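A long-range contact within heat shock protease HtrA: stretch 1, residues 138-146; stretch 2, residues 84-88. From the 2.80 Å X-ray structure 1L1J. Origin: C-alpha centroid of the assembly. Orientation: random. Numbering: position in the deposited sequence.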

# COMPACT_ATOMS: atom_id res chain seq x y z
N GLY A 138 1.53 -4.04 5.89
CA GLY A 138 0.14 -3.79 5.58
C GLY A 138 -0.66 -3.50 6.83
O GLY A 138 -0.15 -3.66 7.95
N ASN A 139 -1.92 -3.10 6.67
CA ASN A 139 -2.72 -2.80 7.84
C ASN A 139 -4.22 -2.75 7.59
O ASN A 139 -4.92 -1.93 8.18
CB ASN A 139 -2.25 -1.46 8.42
CG ASN A 139 -2.85 -1.18 9.78
OD1 ASN A 139 -3.78 -1.86 10.21
ND2 ASN A 139 -2.31 -0.17 10.47
N PRO A 140 -4.73 -3.64 6.73
CA PRO A 140 -6.17 -3.65 6.43
C PRO A 140 -7.14 -3.74 7.62
O PRO A 140 -8.29 -3.29 7.51
CB PRO A 140 -6.31 -4.82 5.47
CG PRO A 140 -5.27 -5.75 5.92
CD PRO A 140 -4.09 -4.83 6.15
N LEU A 141 -6.71 -4.33 8.73
CA LEU A 141 -7.58 -4.43 9.89
C LEU A 141 -7.55 -3.15 10.72
O LEU A 141 -8.48 -2.86 11.47
CB LEU A 141 -7.19 -5.62 10.76
CG LEU A 141 -7.29 -6.98 10.06
CD1 LEU A 141 -6.84 -8.09 11.00
CD2 LEU A 141 -8.73 -7.21 9.60
N GLY A 142 -6.46 -2.39 10.58
CA GLY A 142 -6.30 -1.14 11.30
C GLY A 142 -5.57 -1.26 12.64
O GLY A 142 -4.61 -0.52 12.91
N PHE A 143 -6.02 -2.20 13.47
CA PHE A 143 -5.46 -2.38 14.80
C PHE A 143 -4.20 -3.23 14.89
O PHE A 143 -3.69 -3.46 15.99
CB PHE A 143 -6.53 -2.94 15.74
CG PHE A 143 -7.28 -4.10 15.17
CD1 PHE A 143 -6.77 -5.38 15.24
CD2 PHE A 143 -8.51 -3.90 14.55
CE1 PHE A 143 -7.46 -6.46 14.69
CE2 PHE A 143 -9.22 -4.96 14.00
CZ PHE A 143 -8.69 -6.25 14.07
N GLN A 144 -3.72 -3.70 13.75
CA GLN A 144 -2.48 -4.48 13.69
C GLN A 144 -1.93 -4.52 12.28
O GLN A 144 -2.67 -4.60 11.30
CB GLN A 144 -2.68 -5.91 14.17
CG GLN A 144 -1.38 -6.69 14.18
CD GLN A 144 -1.58 -8.18 14.34
OE1 GLN A 144 -2.05 -8.85 13.42
NE2 GLN A 144 -1.23 -8.70 15.52
N HIS A 145 -0.61 -4.49 12.21
CA HIS A 145 0.12 -4.52 10.95
C HIS A 145 0.57 -5.95 10.57
O HIS A 145 1.13 -6.68 11.41
CB HIS A 145 1.34 -3.64 11.09
CG HIS A 145 2.13 -3.92 12.32
ND1 HIS A 145 1.58 -3.83 13.58
CD2 HIS A 145 3.41 -4.32 12.50
CE1 HIS A 145 2.50 -4.14 14.48
NE2 HIS A 145 3.62 -4.45 13.85
N THR A 146 0.32 -6.35 9.33
CA THR A 146 0.74 -7.65 8.84
C THR A 146 2.10 -7.43 8.16
O THR A 146 2.34 -6.36 7.61
CB THR A 146 -0.26 -8.23 7.80
OG1 THR A 146 -0.67 -7.19 6.91
CG2 THR A 146 -1.47 -8.79 8.49
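Stretch 2, residues 84-88: VTMLD

Stretch 1 is a loop closed at its base. Gly138 and Thr146 pair through two backbone hydrogen bonds, Gly138 N to Thr146 O at 3.0 Å and Thr146 N to Gly138 O at 3.1 Å, so the chain leaves and returns at the same place and the residues between form an excursion. Stretch 2 lies against this excursion. It is the end of a strand, extended through Val84 and Thr85, which runs out into loop at Met86 and then bends at Leu87 and Asp88, whose backbone angles leave the extended region. The two segments run in the same sense where they are nearest: the CA of Gly142 is 5.5 Å from that of Thr85, and the CA of Phe143 is 5.2 Å from that of Leu87. No hydrogen bond crosses between them, so this is a contact of packing, burying a modest 250 Å² in all.

Gly138 itself lies beyond the reach of stretch 2. At Asn139 a type I turn begins, ending at Gly142 and closed by the hydrogen bond from Gly142 N to Asn139 O at 2.9 Å. The CA-to-CB bond of Asn139 points toward stretch 2, and its side chain contributes to the cover over Leu87. Pro140 and Leu141 occupy the middle of the turn and play no part in the contact; the CA-to-CB bond of Leu141 points away.

Gly142 is where the backbones come close. Its CA lies 4.3 Å from Thr85 CG2, and a CB here would fall only 3.1 Å from that same methyl. Its phi of 92° with psi of -50° calls for glycine in its own right, since a CB would also jam against the preceding carbonyl oxygen. The rule is economical: one residue satisfies both the turn and the neighbour. Gly142 O lies 3.6 Å from Leu87 CA. Gly142 O and Met86 O are both acceptors, so their 3.3 Å approach is no hydrogen bond.

From Phe143 onward the partner is Leu87, which gives up 90 Å² to stretch 1, the most of any residue here. Its CA-to-CB bond points sideways, yet the end of the side chain comes nearer. Leu87 CD2 reaches the backbone, 3.9 Å from Phe143 C and 3.9 Å from Gln144 N, while the side chains of Phe143 and Gln144 start away from stretch 2. Both methyls lie near the imidazole, Leu87 CD1 at 4.2 Å and Leu87 CD2 at 4.3 Å from His145 ND1, with Leu87 CD1 oblique to the ring. Thr146 then closes the loop, out of reach: one leucine serves most of the contact.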

# COMPACT_ATOMS: atom_id res chain seq x y z
N VAL A 84 -9.92 6.45 6.88
CA VAL A 84 -8.57 6.06 7.23
C VAL A 84 -8.46 5.68 8.70
O VAL A 84 -8.81 6.47 9.58
CB VAL A 84 -7.56 7.19 6.92
CG1 VAL A 84 -6.27 6.98 7.71
CG2 VAL A 84 -7.25 7.20 5.44
N THR A 85 -7.97 4.47 8.97
CA THR A 85 -7.82 4.02 10.35
C THR A 85 -6.33 3.85 10.69
O THR A 85 -5.56 3.33 9.88
CB THR A 85 -8.59 2.69 10.57
OG1 THR A 85 -9.91 2.80 10.02
CG2 THR A 85 -8.69 2.38 12.06
N MET A 86 -5.93 4.28 11.89
CA MET A 86 -4.53 4.19 12.30
C MET A 86 -4.24 3.15 13.38
O MET A 86 -5.14 2.59 14.01
CB MET A 86 -4.03 5.55 12.79
CG MET A 86 -3.39 6.42 11.72
SD MET A 86 -2.72 7.96 12.41
CE MET A 86 -1.07 7.48 12.98
N LEU A 87 -2.95 2.89 13.58
CA LEU A 87 -2.52 1.92 14.56
C LEU A 87 -2.91 2.28 15.98
O LEU A 87 -3.22 1.40 16.77
CB LEU A 87 -1.00 1.72 14.50
CG LEU A 87 -0.49 0.38 13.94
CD1 LEU A 87 0.99 0.27 14.24
CD2 LEU A 87 -1.24 -0.78 14.57
N ASP A 88 -2.88 3.58 16.31
CA ASP A 88 -3.24 3.98 17.67
C ASP A 88 -4.74 3.77 17.91
O ASP A 88 -5.20 3.81 19.04
CB ASP A 88 -2.84 5.45 17.96
CG ASP A 88 -3.61 6.46 17.12
OD1 ASP A 88 -4.73 6.11 16.66
OD2 ASP A 88 -3.11 7.60 16.94